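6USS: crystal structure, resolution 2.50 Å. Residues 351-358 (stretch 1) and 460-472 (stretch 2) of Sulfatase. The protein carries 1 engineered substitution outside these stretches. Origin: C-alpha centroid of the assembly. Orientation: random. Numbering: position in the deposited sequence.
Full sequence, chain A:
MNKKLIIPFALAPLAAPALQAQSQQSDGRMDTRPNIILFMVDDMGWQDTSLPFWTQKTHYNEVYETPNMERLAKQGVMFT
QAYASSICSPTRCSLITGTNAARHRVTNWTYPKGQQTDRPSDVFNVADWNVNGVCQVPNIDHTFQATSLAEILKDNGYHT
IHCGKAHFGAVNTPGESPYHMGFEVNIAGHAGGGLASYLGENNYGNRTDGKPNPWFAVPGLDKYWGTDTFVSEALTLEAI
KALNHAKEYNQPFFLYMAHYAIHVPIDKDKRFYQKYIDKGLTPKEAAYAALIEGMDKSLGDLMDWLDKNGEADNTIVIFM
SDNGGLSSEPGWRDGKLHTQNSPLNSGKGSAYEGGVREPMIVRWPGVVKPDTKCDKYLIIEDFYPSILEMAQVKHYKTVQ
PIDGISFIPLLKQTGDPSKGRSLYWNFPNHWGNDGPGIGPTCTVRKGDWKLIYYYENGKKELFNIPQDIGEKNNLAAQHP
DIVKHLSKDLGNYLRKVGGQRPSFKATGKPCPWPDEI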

ATOM      1  N   ALA A 351     -16.219  31.266   6.864  1.00 17.75           N
ATOM      2  CA  ALA A 351     -17.282  30.484   7.470  1.00 19.40           C
ATOM      3  C   ALA A 351     -18.635  30.767   6.831  1.00 22.08           C
ATOM      4  O   ALA A 351     -19.600  30.045   7.117  1.00 19.51           O
ATOM      5  CB  ALA A 351     -17.328  30.746   8.977  1.00 20.64           C
ATOM      6  N   TYR A 352     -18.720  31.788   5.974  1.00 17.39           N
ATOM      7  CA  TYR A 352     -19.920  32.046   5.195  1.00 16.20           C
ATOM      8  C   TYR A 352     -20.191  30.882   4.238  1.00 20.32           C
ATOM      9  O   TYR A 352     -19.328  30.032   3.991  1.00 22.76           O
ATOM     10  CB  TYR A 352     -19.770  33.357   4.417  1.00 19.86           C
ATOM     11  CG  TYR A 352     -19.850  34.594   5.287  1.00 21.20           C
ATOM     12  CD1 TYR A 352     -20.339  34.507   6.584  1.00 22.47           C
ATOM     13  CD2 TYR A 352     -19.419  35.842   4.828  1.00 20.45           C
ATOM     14  CE1 TYR A 352     -20.411  35.623   7.407  1.00 20.87           C
ATOM     15  CE2 TYR A 352     -19.492  36.968   5.643  1.00 18.85           C
ATOM     16  CZ  TYR A 352     -19.994  36.846   6.936  1.00 23.01           C
ATOM     17  OH  TYR A 352     -20.084  37.935   7.774  1.00 21.96           O
ATOM     18  N   GLU A 353     -21.411  30.853   3.674  1.00 22.52           N
ATOM     19  CA  GLU A 353     -21.799  29.740   2.800  1.00 18.55           C
ATOM     20  C   GLU A 353     -20.879  29.609   1.592  1.00 19.66           C
ATOM     21  O   GLU A 353     -20.703  28.506   1.059  1.00 19.81           O
ATOM     22  CB  GLU A 353     -23.241  29.909   2.329  1.00 18.07           C
ATOM     23  CG  GLU A 353     -24.259  29.902   3.457  1.00 19.79           C
ATOM     24  CD  GLU A 353     -24.511  28.501   4.019  1.00 23.41           C
ATOM     25  OE1 GLU A 353     -25.265  27.718   3.382  1.00 23.53           O
ATOM     26  OE2 GLU A 353     -23.950  28.193   5.093  1.00 18.88           O
ATOM     27  N   GLY A 354     -20.297  30.720   1.139  1.00 19.44           N
ATOM     28  CA  GLY A 354     -19.394  30.663   0.007  1.00 20.26           C
ATOM     29  C   GLY A 354     -18.161  29.827   0.284  1.00 23.44           C
ATOM     30  O   GLY A 354     -17.550  29.297  -0.648  1.00 20.91           O
ATOM     31  N   GLY A 355     -17.780  29.693   1.561  1.00 19.39           N
ATOM     32  CA  GLY A 355     -16.637  28.884   1.932  1.00 18.22           C
ATOM     33  C   GLY A 355     -16.936  27.417   2.181  1.00 20.48           C
ATOM     34  O   GLY A 355     -16.017  26.594   2.162  1.00 20.48           O
ATOM     35  N   VAL A 356     -18.201  27.063   2.422  1.00 19.94           N
ATOM     36  CA  VAL A 356     -18.520  25.726   2.921  1.00 19.48           C
ATOM     37  C   VAL A 356     -19.625  25.014   2.146  1.00 22.33           C
ATOM     38  O   VAL A 356     -19.724  23.775   2.231  1.00 22.22           O
ATOM     39  CB  VAL A 356     -18.875  25.775   4.427  1.00 18.65           C
ATOM     40  CG1 VAL A 356     -17.664  26.191   5.241  1.00 14.84           C
ATOM     41  CG2 VAL A 356     -20.061  26.708   4.679  1.00 16.71           C
ATOM     42  N   ARG A 357     -20.484  25.683   1.372  1.00 24.27           N
ATOM     43  CA  ARG A 357     -21.518  24.979   0.617  1.00 19.77           C
ATOM     44  C   ARG A 357     -20.943  24.478  -0.708  1.00 16.21           C
ATOM     45  O   ARG A 357     -20.519  25.278  -1.544  1.00 14.19           O
ATOM     46  CB  ARG A 357     -22.735  25.868   0.381  1.00 17.02           C
ATOM     47  CG  ARG A 357     -24.007  25.031   0.272  1.00 24.50           C
ATOM     48  CD  ARG A 357     -25.164  25.772  -0.371  1.00 21.50           C
ATOM     49  NE  ARG A 357     -25.784  26.699   0.559  1.00 24.98           N
ATOM     50  CZ  ARG A 357     -27.084  26.721   0.841  1.00 29.12           C
ATOM     51  NH1 ARG A 357     -27.903  25.854   0.252  1.00 26.23           N
ATOM     52  NH2 ARG A 357     -27.563  27.613   1.710  1.00 24.25           N
ATOM     53  N   GLU A 358     -20.962  23.133  -0.910  1.00 15.58           N
ATOM     54  CA  GLU A 358     -20.288  22.415  -1.987  1.00 17.82           C
ATOM     55  C   GLU A 358     -21.271  21.772  -2.964  1.00 15.29           C
ATOM     56  O   GLU A 358     -22.354  21.340  -2.573  1.00 18.33           O
ATOM     57  CB  GLU A 358     -19.389  21.313  -1.406  1.00 18.40           C
ATOM     58  CG  GLU A 358     -18.368  21.806  -0.407  1.00 17.60           C
ATOM     59  CD  GLU A 358     -17.641  23.029  -0.925  1.00 21.79           C
ATOM     60  OE1 GLU A 358     -17.637  24.054  -0.209  1.00 16.07           O
ATOM     61  OE2 GLU A 358     -17.098  22.962  -2.057  1.00 18.55           O
TER
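Stretch 2, residues 460-472: KELFNIPQDIGEK

Stretch 2 enters as a strand, 460-464, passes through helical backbone angles at 465-467, and closes with a type I beta turn from Asp468 to Glu471. The turn brings its backbone nearest to stretch 1: the CA atoms of Tyr352 and Glu471 are 7.1 Å apart. Alternate strand residues, Glu461 and Phe463, point their CB toward stretch 1; Leu462 between them is out of reach.

Glu461 is m at chi1 and t at chi2. This extended form carries its carboxylate to the phenol, and Tyr352 OH donates to Glu461 OE1 at 2.6 Å, near the ring plane. The Tyr352 CB points sideways, but its m rotamer brings the ring end closer. Tyr352 CE1 lies 3.9 Å from Phe463 CE2, with the ring planes almost perpendicular. Water 1 donates to both Tyr352 OH and Glu471 O.

Glu471 has positive phi, and its CA-to-CB bond points toward stretch 1. With chi1 m and chi2 t it reaches the backbone, where Glu353 N donates to Glu471 OE2 at 2.6 Å.

Glu353 folds back, m at chi1 and chi2, and its OE1 forms a salt bridge with Arg357 NH2 at 2.8 Å. The guanidinium so held meets two isoleucines: Ile465 CG2 is 3.3 Å from Arg357 NH2 at the edge, while the extended Ile469 places CD1 over one face.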

ATOM      1  N   LYS A 460     -20.578  38.177  17.190  1.00 22.06           N
ATOM      2  CA  LYS A 460     -21.452  37.080  16.799  1.00 23.40           C
ATOM      3  C   LYS A 460     -22.368  37.519  15.660  1.00 23.00           C
ATOM      4  O   LYS A 460     -22.834  38.661  15.632  1.00 28.32           O
ATOM      5  CB  LYS A 460     -22.275  36.580  17.995  1.00 22.92           C
ATOM      6  CG  LYS A 460     -21.430  35.955  19.125  1.00 23.81           C
ATOM      7  CD  LYS A 460     -22.317  35.378  20.240  1.00 21.81           C
ATOM      8  CE  LYS A 460     -21.505  34.667  21.316  1.00 21.90           C
ATOM      9  NZ  LYS A 460     -22.106  34.804  22.676  1.00 22.90           N
ATOM     10  N   GLU A 461     -22.590  36.617  14.698  1.00 25.47           N
ATOM     11  CA  GLU A 461     -23.490  36.843  13.570  1.00 23.69           C
ATOM     12  C   GLU A 461     -24.483  35.692  13.488  1.00 25.08           C
ATOM     13  O   GLU A 461     -24.103  34.519  13.601  1.00 22.98           O
ATOM     14  CB  GLU A 461     -22.728  36.968  12.242  1.00 19.08           C
ATOM     15  CG  GLU A 461     -21.877  38.211  12.144  1.00 19.52           C
ATOM     16  CD  GLU A 461     -21.164  38.351  10.808  1.00 22.49           C
ATOM     17  OE1 GLU A 461     -20.900  37.320  10.151  1.00 23.50           O
ATOM     18  OE2 GLU A 461     -20.855  39.502  10.419  1.00 29.43           O
ATOM     19  N   LEU A 462     -25.760  36.027  13.325  1.00 24.12           N
ATOM     20  CA  LEU A 462     -26.820  35.033  13.253  1.00 20.34           C
ATOM     21  C   LEU A 462     -27.546  35.226  11.934  1.00 21.59           C
ATOM     22  O   LEU A 462     -28.022  36.328  11.644  1.00 24.20           O
ATOM     23  CB  LEU A 462     -27.778  35.172  14.437  1.00 21.60           C
ATOM     24  CG  LEU A 462     -28.980  34.220  14.444  1.00 17.46           C
ATOM     25  CD1 LEU A 462     -28.508  32.827  14.700  1.00 18.73           C
ATOM     26  CD2 LEU A 462     -29.985  34.612  15.496  1.00 19.36           C
ATOM     27  N   PHE A 463     -27.613  34.175  11.124  1.00 20.52           N
ATOM     28  CA  PHE A 463     -28.276  34.267   9.831  1.00 21.87           C
ATOM     29  C   PHE A 463     -29.340  33.192   9.712  1.00 21.40           C
ATOM     30  O   PHE A 463     -29.152  32.057  10.164  1.00 24.89           O
ATOM     31  CB  PHE A 463     -27.290  34.130   8.659  1.00 22.36           C
ATOM     32  CG  PHE A 463     -26.196  35.178   8.643  1.00 23.62           C
ATOM     33  CD1 PHE A 463     -26.442  36.456   8.163  1.00 25.53           C
ATOM     34  CD2 PHE A 463     -24.918  34.873   9.094  1.00 23.93           C
ATOM     35  CE1 PHE A 463     -25.435  37.415   8.147  1.00 26.10           C
ATOM     36  CE2 PHE A 463     -23.904  35.822   9.074  1.00 23.27           C
ATOM     37  CZ  PHE A 463     -24.161  37.093   8.605  1.00 22.73           C
ATOM     38  N   ASN A 464     -30.451  33.564   9.097  1.00 19.11           N
ATOM     39  CA  ASN A 464     -31.464  32.616   8.652  1.00 23.01           C
ATOM     40  C   ASN A 464     -31.098  32.218   7.232  1.00 21.00           C
ATOM     41  O   ASN A 464     -31.420  32.928   6.279  1.00 19.74           O
ATOM     42  CB  ASN A 464     -32.857  33.233   8.700  1.00 23.47           C
ATOM     43  CG  ASN A 464     -33.944  32.187   8.677  1.00 25.87           C
ATOM     44  OD1 ASN A 464     -34.138  31.492   7.677  1.00 27.37           O
ATOM     45  ND2 ASN A 464     -34.651  32.053   9.787  1.00 26.68           N
ATOM     46  N   ILE A 465     -30.426  31.070   7.092  1.00 23.43           N
ATOM     47  CA  ILE A 465     -29.893  30.673   5.787  1.00 20.29           C
ATOM     48  C   ILE A 465     -30.987  30.525   4.731  1.00 22.11           C
ATOM     49  O   ILE A 465     -30.839  31.093   3.640  1.00 23.80           O
ATOM     50  CB  ILE A 465     -29.014  29.421   5.934  1.00 24.19           C
ATOM     51  CG1 ILE A 465     -27.799  29.722   6.842  1.00 20.62           C
ATOM     52  CG2 ILE A 465     -28.582  28.892   4.567  1.00 17.08           C
ATOM     53  CD1 ILE A 465     -26.834  30.760   6.309  1.00 13.81           C
ATOM     54  N   PRO A 466     -32.099  29.819   4.981  1.00 22.45           N
ATOM     55  CA  PRO A 466     -33.115  29.702   3.916  1.00 20.04           C
ATOM     56  C   PRO A 466     -33.760  31.032   3.536  1.00 24.98           C
ATOM     57  O   PRO A 466     -34.269  31.170   2.419  1.00 25.13           O
ATOM     58  CB  PRO A 466     -34.141  28.725   4.511  1.00 21.61           C
ATOM     59  CG  PRO A 466     -33.391  27.989   5.582  1.00 23.62           C
ATOM     60  CD  PRO A 466     -32.458  29.005   6.156  1.00 21.31           C
ATOM     61  N   GLN A 467     -33.752  32.020   4.428  1.00 27.51           N
ATOM     62  CA  GLN A 467     -34.253  33.349   4.099  1.00 25.14           C
ATOM     63  C   GLN A 467     -33.179  34.303   3.602  1.00 22.84           C
ATOM     64  O   GLN A 467     -33.517  35.336   3.012  1.00 26.83           O
ATOM     65  CB  GLN A 467     -34.909  33.999   5.318  1.00 30.53           C
ATOM     66  CG  GLN A 467     -36.289  33.485   5.629  1.00 46.48           C
ATOM     67  CD  GLN A 467     -36.775  34.000   6.972  1.00 58.50           C
ATOM     68  OE1 GLN A 467     -36.469  35.143   7.357  1.00 58.04           O
ATOM     69  NE2 GLN A 467     -37.509  33.160   7.708  1.00 45.17           N
ATOM     70  N   ASP A 468     -31.904  34.008   3.835  1.00 19.25           N
ATOM     71  CA  ASP A 468     -30.834  34.959   3.561  1.00 19.99           C
ATOM     72  C   ASP A 468     -29.610  34.193   3.054  1.00 18.70           C
ATOM     73  O   ASP A 468     -28.589  34.068   3.728  1.00 24.41           O
ATOM     74  CB  ASP A 468     -30.511  35.776   4.812  1.00 15.28           C
ATOM     75  CG  ASP A 468     -29.406  36.769   4.595  1.00 18.00           C
ATOM     76  OD1 ASP A 468     -29.120  37.127   3.429  1.00 23.64           O
ATOM     77  OD2 ASP A 468     -28.811  37.189   5.611  1.00 26.21           O
ATOM     78  N   ILE A 469     -29.706  33.681   1.828  1.00 17.15           N
ATOM     79  CA  ILE A 469     -28.666  32.779   1.347  1.00 24.61           C
ATOM     80  C   ILE A 469     -27.338  33.510   1.217  1.00 23.07           C
ATOM     81  O   ILE A 469     -26.274  32.903   1.383  1.00 21.31           O
ATOM     82  CB  ILE A 469     -29.102  32.115   0.025  1.00 24.36           C
ATOM     83  CG1 ILE A 469     -28.327  30.831  -0.218  1.00 22.66           C
ATOM     84  CG2 ILE A 469     -28.935  33.068  -1.166  1.00 28.32           C
ATOM     85  CD1 ILE A 469     -28.565  30.262  -1.608  1.00 26.77           C
ATOM     86  N   GLY A 470     -27.373  34.825   0.965  1.00 23.55           N
ATOM     87  CA  GLY A 470     -26.173  35.625   0.837  1.00 16.83           C
ATOM     88  C   GLY A 470     -25.575  36.086   2.138  1.00 19.29           C
ATOM     89  O   GLY A 470     -24.548  36.773   2.134  1.00 20.06           O
ATOM     90  N   GLU A 471     -26.193  35.717   3.260  1.00 19.27           N
ATOM     91  CA  GLU A 471     -25.752  36.130   4.595  1.00 24.11           C
ATOM     92  C   GLU A 471     -25.507  37.643   4.658  1.00 22.60           C
ATOM     93  O   GLU A 471     -24.451  38.120   5.077  1.00 22.84           O
ATOM     94  CB  GLU A 471     -24.532  35.317   5.026  1.00 17.93           C
ATOM     95  CG  GLU A 471     -24.907  33.859   5.270  1.00 19.95           C
ATOM     96  CD  GLU A 471     -23.711  32.936   5.410  1.00 23.54           C
ATOM     97  OE1 GLU A 471     -23.577  32.266   6.465  1.00 18.73           O
ATOM     98  OE2 GLU A 471     -22.915  32.865   4.449  1.00 23.57           O
ATOM     99  N   LYS A 472     -26.518  38.402   4.219  1.00 20.26           N
ATOM    100  CA  LYS A 472     -26.467  39.858   4.191  1.00 24.89           C
ATOM    101  C   LYS A 472     -27.038  40.505   5.446  1.00 29.56           C
ATOM    102  O   LYS A 472     -26.747  41.681   5.695  1.00 27.32           O
ATOM    103  CB  LYS A 472     -27.246  40.413   2.989  1.00 23.65           C
ATOM    104  CG  LYS A 472     -26.702  40.075   1.612  1.00 33.24           C
ATOM    105  CD  LYS A 472     -27.697  40.545   0.552  1.00 38.69           C
ATOM    106  CE  LYS A 472     -27.714  39.634  -0.667  1.00 47.74           C
ATOM    107  NZ  LYS A 472     -27.127  40.302  -1.864  1.00 51.43           N
TER
HETATM  108  O   HOH W   1     -22.265  39.878   6.489  1.00 22.33           O